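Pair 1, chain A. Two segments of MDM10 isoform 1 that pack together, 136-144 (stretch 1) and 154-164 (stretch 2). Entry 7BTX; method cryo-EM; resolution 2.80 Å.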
# COMPACT_ATOMS: atom_id res chain seq x y z
N PHE A 136 -13.89 45.85 28.69
CA PHE A 136 -13.19 44.67 28.19
C PHE A 136 -14.02 43.41 28.41
O PHE A 136 -14.56 43.20 29.49
CB PHE A 136 -11.83 44.52 28.86
CG PHE A 136 -11.16 43.21 28.60
CD1 PHE A 136 -10.63 42.92 27.35
CD2 PHE A 136 -11.05 42.25 29.60
CE1 PHE A 136 -10.02 41.71 27.10
CE2 PHE A 136 -10.43 41.04 29.36
CZ PHE A 136 -9.92 40.77 28.11
N VAL A 137 -14.11 42.58 27.37
CA VAL A 137 -14.79 41.29 27.45
C VAL A 137 -13.77 40.18 27.21
O VAL A 137 -12.91 40.29 26.34
CB VAL A 137 -15.96 41.21 26.45
CG1 VAL A 137 -17.10 42.09 26.92
CG2 VAL A 137 -15.53 41.68 25.07
N LYS A 138 -13.85 39.13 28.03
CA LYS A 138 -12.91 38.03 27.93
C LYS A 138 -13.35 37.08 26.83
O LYS A 138 -14.45 36.51 26.89
CB LYS A 138 -12.82 37.29 29.26
CG LYS A 138 -12.45 38.19 30.43
CD LYS A 138 -12.76 37.53 31.76
CE LYS A 138 -12.03 36.22 31.92
NZ LYS A 138 -12.11 35.72 33.31
N LYS A 139 -12.50 36.90 25.83
CA LYS A 139 -12.77 36.02 24.71
C LYS A 139 -12.16 34.64 24.96
O LYS A 139 -11.35 34.45 25.87
CB LYS A 139 -12.22 36.60 23.42
CG LYS A 139 -12.79 37.96 23.07
CD LYS A 139 -14.30 37.89 22.93
CE LYS A 139 -14.88 39.15 22.33
NZ LYS A 139 -16.36 39.11 22.32
N SER A 140 -12.58 33.68 24.15
CA SER A 140 -12.03 32.33 24.23
C SER A 140 -12.11 31.69 22.86
O SER A 140 -12.91 32.09 22.02
CB SER A 140 -12.76 31.47 25.26
OG SER A 140 -12.59 31.98 26.57
N LEU A 141 -11.26 30.69 22.65
CA LEU A 141 -11.28 29.89 21.43
C LEU A 141 -11.13 28.43 21.82
O LEU A 141 -10.25 28.10 22.62
CB LEU A 141 -10.19 30.31 20.45
CG LEU A 141 -10.13 29.61 19.10
CD1 LEU A 141 -9.78 30.60 18.05
CD2 LEU A 141 -9.07 28.53 19.07
N TYR A 142 -11.98 27.59 21.27
CA TYR A 142 -11.86 26.15 21.42
C TYR A 142 -11.73 25.52 20.04
O TYR A 142 -12.53 25.79 19.15
CB TYR A 142 -13.07 25.57 22.16
CG TYR A 142 -13.23 26.13 23.54
CD1 TYR A 142 -14.03 27.24 23.77
CD2 TYR A 142 -12.58 25.55 24.62
CE1 TYR A 142 -14.17 27.76 25.03
CE2 TYR A 142 -12.72 26.06 25.88
CZ TYR A 142 -13.51 27.16 26.08
OH TYR A 142 -13.65 27.67 27.35
N TYR A 143 -10.71 24.70 19.88
CA TYR A 143 -10.42 24.11 18.59
C TYR A 143 -9.98 22.68 18.82
O TYR A 143 -9.19 22.42 19.72
CB TYR A 143 -9.34 24.90 17.85
CG TYR A 143 -8.78 24.20 16.63
CD1 TYR A 143 -9.48 24.19 15.43
CD2 TYR A 143 -7.54 23.58 16.68
CE1 TYR A 143 -8.97 23.56 14.33
CE2 TYR A 143 -7.03 22.94 15.58
CZ TYR A 143 -7.74 22.94 14.41
OH TYR A 143 -7.22 22.31 13.32
N GLY A 144 -10.50 21.76 18.01
CA GLY A 144 -10.04 20.39 18.04
C GLY A 144 -10.14 19.80 16.65
O GLY A 144 -10.93 20.25 15.83
N GLU A 154 -5.65 16.59 17.67
CA GLU A 154 -4.97 17.82 18.02
C GLU A 154 -6.00 18.76 18.63
O GLU A 154 -7.19 18.64 18.35
CB GLU A 154 -4.27 18.44 16.81
CG GLU A 154 -5.09 19.42 16.01
CD GLU A 154 -4.33 19.94 14.81
OE1 GLU A 154 -3.25 19.40 14.52
OE2 GLU A 154 -4.82 20.88 14.15
N ALA A 155 -5.58 19.65 19.52
CA ALA A 155 -6.50 20.53 20.21
C ALA A 155 -5.81 21.83 20.54
O ALA A 155 -4.58 21.92 20.57
CB ALA A 155 -7.05 19.86 21.47
N MET A 156 -6.61 22.86 20.79
CA MET A 156 -6.10 24.17 21.17
C MET A 156 -7.17 24.97 21.89
O MET A 156 -8.26 25.18 21.36
CB MET A 156 -5.61 24.95 19.94
CG MET A 156 -5.02 26.29 20.28
SD MET A 156 -4.27 27.11 18.88
CE MET A 156 -5.71 27.41 17.87
N ILE A 157 -6.87 25.43 23.09
CA ILE A 157 -7.75 26.31 23.85
C ILE A 157 -7.00 27.61 24.08
O ILE A 157 -5.86 27.59 24.54
CB ILE A 157 -8.16 25.68 25.19
CG1 ILE A 157 -8.78 24.30 24.98
CG2 ILE A 157 -9.13 26.57 25.93
CD1 ILE A 157 -8.81 23.47 26.21
N ILE A 158 -7.63 28.73 23.75
CA ILE A 158 -7.08 30.05 24.01
C ILE A 158 -8.03 30.74 24.97
O ILE A 158 -9.25 30.70 24.76
CB ILE A 158 -6.90 30.87 22.73
CG1 ILE A 158 -6.16 30.07 21.67
CG2 ILE A 158 -6.14 32.13 23.02
CD1 ILE A 158 -6.20 30.73 20.33
N LYS A 159 -7.50 31.35 26.02
CA LYS A 159 -8.29 32.12 26.97
C LYS A 159 -7.61 33.47 27.14
O LYS A 159 -6.47 33.52 27.60
CB LYS A 159 -8.38 31.41 28.32
CG LYS A 159 -8.88 29.98 28.29
CD LYS A 159 -10.35 29.93 27.97
CE LYS A 159 -11.17 30.44 29.12
NZ LYS A 159 -12.61 30.45 28.77
N ARG A 160 -8.29 34.55 26.79
CA ARG A 160 -7.75 35.88 27.08
C ARG A 160 -8.27 36.33 28.44
O ARG A 160 -9.39 36.82 28.59
CB ARG A 160 -8.08 36.88 25.99
CG ARG A 160 -7.31 38.16 26.20
CD ARG A 160 -7.30 39.06 25.00
NE ARG A 160 -6.57 40.29 25.27
CZ ARG A 160 -6.49 41.30 24.42
NH1 ARG A 160 -5.80 42.39 24.74
NH2 ARG A 160 -7.10 41.24 23.25
N LEU A 161 -7.43 36.16 29.45
CA LEU A 161 -7.82 36.28 30.85
C LEU A 161 -7.92 37.72 31.34
O LEU A 161 -8.50 37.97 32.40
CB LEU A 161 -6.82 35.52 31.71
CG LEU A 161 -6.64 34.06 31.33
CD1 LEU A 161 -5.53 33.44 32.15
CD2 LEU A 161 -7.93 33.32 31.56
N SER A 162 -7.38 38.66 30.57
CA SER A 162 -7.18 40.04 30.98
C SER A 162 -6.80 40.80 29.71
O SER A 162 -6.40 40.15 28.74
CB SER A 162 -6.09 40.11 32.07
OG SER A 162 -5.82 41.41 32.54
N PRO A 163 -6.91 42.13 29.64
CA PRO A 163 -6.49 42.84 28.42
C PRO A 163 -4.99 42.84 28.14
O PRO A 163 -4.59 43.32 27.08
CB PRO A 163 -6.97 44.27 28.70
CG PRO A 163 -7.11 44.35 30.17
CD PRO A 163 -7.66 43.03 30.53
N GLN A 164 -4.16 42.32 29.05
CA GLN A 164 -2.73 42.22 28.82
C GLN A 164 -2.22 40.87 29.29
O GLN A 164 -1.12 40.78 29.84
CB GLN A 164 -2.01 43.35 29.54
CG GLN A 164 -2.10 44.70 28.84
CD GLN A 164 -1.49 45.81 29.66
OE1 GLN A 164 -0.92 45.58 30.72
NE2 GLN A 164 -1.62 47.04 29.17

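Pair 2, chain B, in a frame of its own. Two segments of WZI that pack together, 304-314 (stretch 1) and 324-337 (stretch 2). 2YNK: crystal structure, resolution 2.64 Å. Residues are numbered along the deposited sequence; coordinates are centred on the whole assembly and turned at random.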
# COMPACT_ATOMS: atom_id res chain seq x y z
N SER B 304 -10.05 -17.12 -11.72
CA SER B 304 -11.38 -17.54 -11.27
C SER B 304 -11.49 -17.35 -9.75
O SER B 304 -10.52 -16.95 -9.10
CB SER B 304 -11.62 -19.00 -11.62
OG SER B 304 -10.98 -19.35 -12.83
N ALA B 305 -12.66 -17.65 -9.18
CA ALA B 305 -12.91 -17.47 -7.75
C ALA B 305 -12.49 -16.06 -7.33
O ALA B 305 -11.67 -15.88 -6.42
CB ALA B 305 -12.17 -18.53 -6.95
N ASN B 306 -13.09 -15.08 -8.00
CA ASN B 306 -12.57 -13.71 -8.05
C ASN B 306 -13.07 -12.76 -6.98
O ASN B 306 -14.26 -12.69 -6.70
CB ASN B 306 -12.86 -13.10 -9.42
CG ASN B 306 -12.00 -13.69 -10.51
OD1 ASN B 306 -10.78 -13.52 -10.51
ND2 ASN B 306 -12.63 -14.37 -11.45
N MSE B 307 -12.14 -12.02 -6.40
CA MSE B 307 -12.44 -10.90 -5.52
C MSE B 307 -12.38 -9.65 -6.34
O MSE B 307 -11.60 -9.56 -7.28
CB MSE B 307 -11.41 -10.83 -4.39
CG MSE B 307 -11.52 -12.10 -3.55
SE MSE B 307 -10.07 -12.14 -2.24
CE MSE B 307 -8.59 -12.60 -3.45
N PHE B 308 -13.21 -8.67 -5.99
CA PHE B 308 -13.36 -7.47 -6.79
C PHE B 308 -13.09 -6.19 -6.00
O PHE B 308 -13.28 -6.13 -4.78
CB PHE B 308 -14.76 -7.41 -7.37
CG PHE B 308 -15.02 -8.47 -8.39
CD1 PHE B 308 -15.50 -9.72 -8.00
CD2 PHE B 308 -14.79 -8.23 -9.74
CE1 PHE B 308 -15.75 -10.70 -8.94
CE2 PHE B 308 -15.03 -9.21 -10.68
CZ PHE B 308 -15.51 -10.45 -10.28
N LEU B 309 -12.66 -5.18 -6.74
CA LEU B 309 -12.40 -3.86 -6.20
C LEU B 309 -12.54 -2.82 -7.30
O LEU B 309 -12.06 -3.03 -8.42
CB LEU B 309 -11.00 -3.83 -5.61
CG LEU B 309 -10.42 -2.47 -5.18
CD1 LEU B 309 -9.39 -2.72 -4.09
CD2 LEU B 309 -9.84 -1.68 -6.36
N GLY B 310 -13.21 -1.72 -6.98
CA GLY B 310 -13.40 -0.63 -7.91
C GLY B 310 -13.49 0.69 -7.16
O GLY B 310 -13.83 0.71 -5.98
N GLY B 311 -13.16 1.77 -7.85
CA GLY B 311 -13.25 3.11 -7.27
C GLY B 311 -13.16 4.26 -8.26
O GLY B 311 -12.84 4.09 -9.44
N ILE B 312 -13.44 5.45 -7.75
CA ILE B 312 -13.41 6.66 -8.55
C ILE B 312 -12.74 7.72 -7.68
O ILE B 312 -13.02 7.81 -6.48
CB ILE B 312 -14.84 7.07 -8.96
CG1 ILE B 312 -14.82 8.29 -9.89
CG2 ILE B 312 -15.71 7.35 -7.75
CD1 ILE B 312 -16.20 8.77 -10.27
N GLU B 313 -11.84 8.51 -8.28
CA GLU B 313 -11.10 9.53 -7.53
C GLU B 313 -11.08 10.85 -8.27
O GLU B 313 -11.13 10.89 -9.50
CB GLU B 313 -9.66 9.07 -7.25
CG GLU B 313 -8.92 8.53 -8.46
CD GLU B 313 -7.45 8.21 -8.18
OE1 GLU B 313 -6.73 9.10 -7.69
OE2 GLU B 313 -7.03 7.07 -8.48
N GLY B 314 -11.02 11.94 -7.50
CA GLY B 314 -10.90 13.29 -8.04
C GLY B 314 -9.88 14.10 -7.28
O GLY B 314 -9.57 13.81 -6.12
N ASN B 324 -8.43 16.34 -2.32
CA ASN B 324 -8.35 14.93 -2.76
C ASN B 324 -9.58 14.18 -2.29
O ASN B 324 -9.96 14.30 -1.13
CB ASN B 324 -7.16 14.24 -2.12
CG ASN B 324 -5.86 14.54 -2.81
OD1 ASN B 324 -5.60 14.03 -3.89
ND2 ASN B 324 -5.00 15.31 -2.15
N TRP B 325 -10.18 13.38 -3.16
CA TRP B 325 -11.27 12.52 -2.73
C TRP B 325 -11.33 11.25 -3.50
O TRP B 325 -10.92 11.20 -4.66
CB TRP B 325 -12.61 13.25 -2.83
CG TRP B 325 -13.05 13.51 -4.24
CD1 TRP B 325 -12.84 14.66 -5.01
CD2 TRP B 325 -13.80 12.61 -5.12
NE1 TRP B 325 -13.39 14.53 -6.25
CE2 TRP B 325 -13.98 13.33 -6.39
CE3 TRP B 325 -14.33 11.34 -4.99
CZ2 TRP B 325 -14.65 12.77 -7.47
CZ3 TRP B 325 -15.00 10.78 -6.09
CH2 TRP B 325 -15.16 11.48 -7.29
N TYR B 326 -11.82 10.19 -2.86
CA TYR B 326 -12.06 8.94 -3.55
C TYR B 326 -13.31 8.26 -3.01
O TYR B 326 -13.72 8.49 -1.87
CB TYR B 326 -10.83 8.01 -3.48
CG TYR B 326 -10.51 7.47 -2.10
CD1 TYR B 326 -11.36 6.57 -1.47
CD2 TYR B 326 -9.35 7.83 -1.44
CE1 TYR B 326 -11.08 6.06 -0.22
CE2 TYR B 326 -9.06 7.33 -0.18
CZ TYR B 326 -9.93 6.45 0.42
OH TYR B 326 -9.67 5.93 1.68
N LEU B 327 -13.93 7.44 -3.85
CA LEU B 327 -15.03 6.58 -3.45
C LEU B 327 -14.69 5.20 -3.96
O LEU B 327 -14.43 5.03 -5.15
CB LEU B 327 -16.35 7.08 -4.02
CG LEU B 327 -17.62 6.41 -3.47
CD1 LEU B 327 -17.64 6.42 -1.95
CD2 LEU B 327 -18.89 7.07 -4.01
N GLU B 328 -14.66 4.21 -3.06
CA GLU B 328 -14.07 2.92 -3.37
C GLU B 328 -14.90 1.76 -2.79
O GLU B 328 -15.31 1.80 -1.63
CB GLU B 328 -12.64 2.89 -2.83
CG GLU B 328 -11.78 1.74 -3.35
CD GLU B 328 -10.31 1.89 -3.00
OE1 GLU B 328 -9.77 3.01 -3.10
OE2 GLU B 328 -9.67 0.87 -2.65
N ALA B 329 -15.14 0.73 -3.61
CA ALA B 329 -15.92 -0.45 -3.19
C ALA B 329 -15.09 -1.73 -3.31
O ALA B 329 -14.41 -1.92 -4.31
CB ALA B 329 -17.19 -0.58 -4.01
N HIS B 330 -15.12 -2.58 -2.28
CA HIS B 330 -14.42 -3.87 -2.29
C HIS B 330 -15.37 -5.01 -2.09
O HIS B 330 -16.37 -4.87 -1.40
CB HIS B 330 -13.41 -3.94 -1.15
CG HIS B 330 -12.26 -2.97 -1.27
ND1 HIS B 330 -11.14 -3.12 -0.54
CD2 HIS B 330 -12.07 -1.84 -2.05
CE1 HIS B 330 -10.29 -2.12 -0.83
NE2 HIS B 330 -10.86 -1.34 -1.75
N ASP B 331 -15.05 -6.16 -2.67
CA ASP B 331 -15.75 -7.40 -2.35
C ASP B 331 -14.77 -8.57 -2.33
O ASP B 331 -14.28 -9.00 -3.37
CB ASP B 331 -16.88 -7.67 -3.35
CG ASP B 331 -17.78 -8.84 -2.94
OD1 ASP B 331 -17.24 -9.95 -2.74
OD2 ASP B 331 -19.02 -8.65 -2.82
N THR B 332 -14.48 -9.08 -1.13
CA THR B 332 -13.52 -10.17 -0.97
C THR B 332 -14.20 -11.52 -0.71
O THR B 332 -13.58 -12.45 -0.20
CB THR B 332 -12.48 -9.84 0.11
OG1 THR B 332 -13.14 -9.66 1.37
CG2 THR B 332 -11.72 -8.58 -0.26
N ARG B 333 -15.47 -11.63 -1.09
CA ARG B 333 -16.09 -12.94 -1.23
C ARG B 333 -15.63 -13.56 -2.55
O ARG B 333 -14.92 -12.92 -3.33
CB ARG B 333 -17.62 -12.82 -1.23
CG ARG B 333 -18.19 -12.26 0.07
CD ARG B 333 -19.69 -12.07 -0.02
NE ARG B 333 -20.04 -10.94 -0.88
CZ ARG B 333 -21.28 -10.62 -1.22
NH1 ARG B 333 -22.32 -11.32 -0.77
NH2 ARG B 333 -21.49 -9.57 -2.01
N THR B 334 -16.02 -14.81 -2.79
CA THR B 334 -15.76 -15.45 -4.07
C THR B 334 -16.96 -15.23 -5.00
O THR B 334 -18.07 -15.70 -4.73
CB THR B 334 -15.45 -16.94 -3.91
OG1 THR B 334 -14.09 -17.07 -3.47
CG2 THR B 334 -15.62 -17.67 -5.24
N ASN B 335 -16.71 -14.50 -6.09
CA ASN B 335 -17.74 -14.08 -7.02
C ASN B 335 -18.93 -13.43 -6.31
O ASN B 335 -20.08 -13.69 -6.65
CB ASN B 335 -18.21 -15.27 -7.86
CG ASN B 335 -17.08 -15.93 -8.61
OD1 ASN B 335 -16.15 -15.27 -9.08
ND2 ASN B 335 -17.17 -17.25 -8.76
N MSE B 336 -18.64 -12.58 -5.33
CA MSE B 336 -19.67 -11.79 -4.65
C MSE B 336 -20.83 -12.62 -4.16
O MSE B 336 -21.97 -12.18 -4.22
CB MSE B 336 -20.19 -10.73 -5.61
CG MSE B 336 -19.08 -10.04 -6.39
SE MSE B 336 -19.78 -8.37 -7.18
CE MSE B 336 -20.11 -9.08 -8.99
N SER B 337 -20.55 -13.82 -3.67
CA SER B 337 -21.61 -14.69 -3.16
C SER B 337 -21.05 -15.75 -2.23
O SER B 337 -21.41 -15.81 -1.05
CB SER B 337 -22.34 -15.35 -4.32
OG SER B 337 -21.43 -16.06 -5.15

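What backbone arrangement do the two pairs share? Each is a pair of neighbouring antiparallel strands, the N-to-C directions differing by 178° in pair 1 and 173° in pair 2, with axes that approach to 4.6 Å in both. Fourteen central residues superpose with an RMSD of 0.8 Å, and the register is kept: Leu A141 faces Ile A158 just as Gly B310 faces Ala B329, and Tyr A143 faces Met A156 as Ile B312 faces Leu B327. At these hydrogen-bonded pairs the strands exchange two bonds. Leu A141 N lies 2.9 Å from Ile A158 O, and Gly B310 N lies 2.9 Å from Ala B329 O; the return bonds are Ile A158 N to Leu A141 O at 2.9 Å and Ala B329 N to Gly B310 O at 2.7 Å.

How is the face bearing Leu A141 and Ile A158 filled in each case? In pair 1 both residues are buried, and Leu A141 CD2 reaches Ile A158 CD1 at 3.8 Å and Met A156 CE at 3.7 Å, so one methyl group joins two residues of the opposite strand. In pair 2 the matched positions are Gly B310 and Ala B329, which offer little side chain to pack; there the backbone bonds carry the pairing. Two residues along, on the same face, both pairs make an apolar contact: Tyr A143 CD2 lies 4.0 Å from Met A156 CB, while Ile B312 CG2 lies 3.8 Å from Leu B327 CB. Tyr A143 adds a polar link, its OH donating a hydrogen bond to Glu A154 OE2 at 2.9 Å.

What happens on the face bearing Ser A140 and Lys A159? Pair 1 uses a long, flexible amine. The chain of Lys A159 bends through three m rotamers, which brings NZ to Ser A140 OG at 2.7 Å and to Tyr A142 OH at 3.3 Å, donating a hydrogen bond to each. At the matched positions, pair 2 sets Leu B309 against His B330 and makes a CH-pi contact instead: Leu B309 CD1 sits over the imidazole face, 3.4 Å from the centroid of the His B330 ring. The ring is steadied within its own strand by a hydrogen bond from His B330 NE2 to Glu B328 OE2 at 2.7 Å. Tyr A142 matches Gly B311, where an added CB would be tight against Leu B327 O and Glu B328 CG.

What joins the two stretches beyond the last bridged residues? In pair 1, Phe A136 turns toward the other stretch and takes Pro A163 over one face of its ring, with Phe A136 CD2 3.6 Å from Pro A163 CD; the guanidinium of Arg A160 also lies against this ring. Its counterpart in pair 2, Ala B305, is small and touches Thr B334, with Ala B305 CB 3.9 Å from Thr B334 CG2. The neighbouring Asn B306 holds the two stretches together through its backbone: Asn B306 N donates to Asn B335 OD1 at 3.3 Å, and Asn B306 O accepts from Asn B335 N at 3.1 Å.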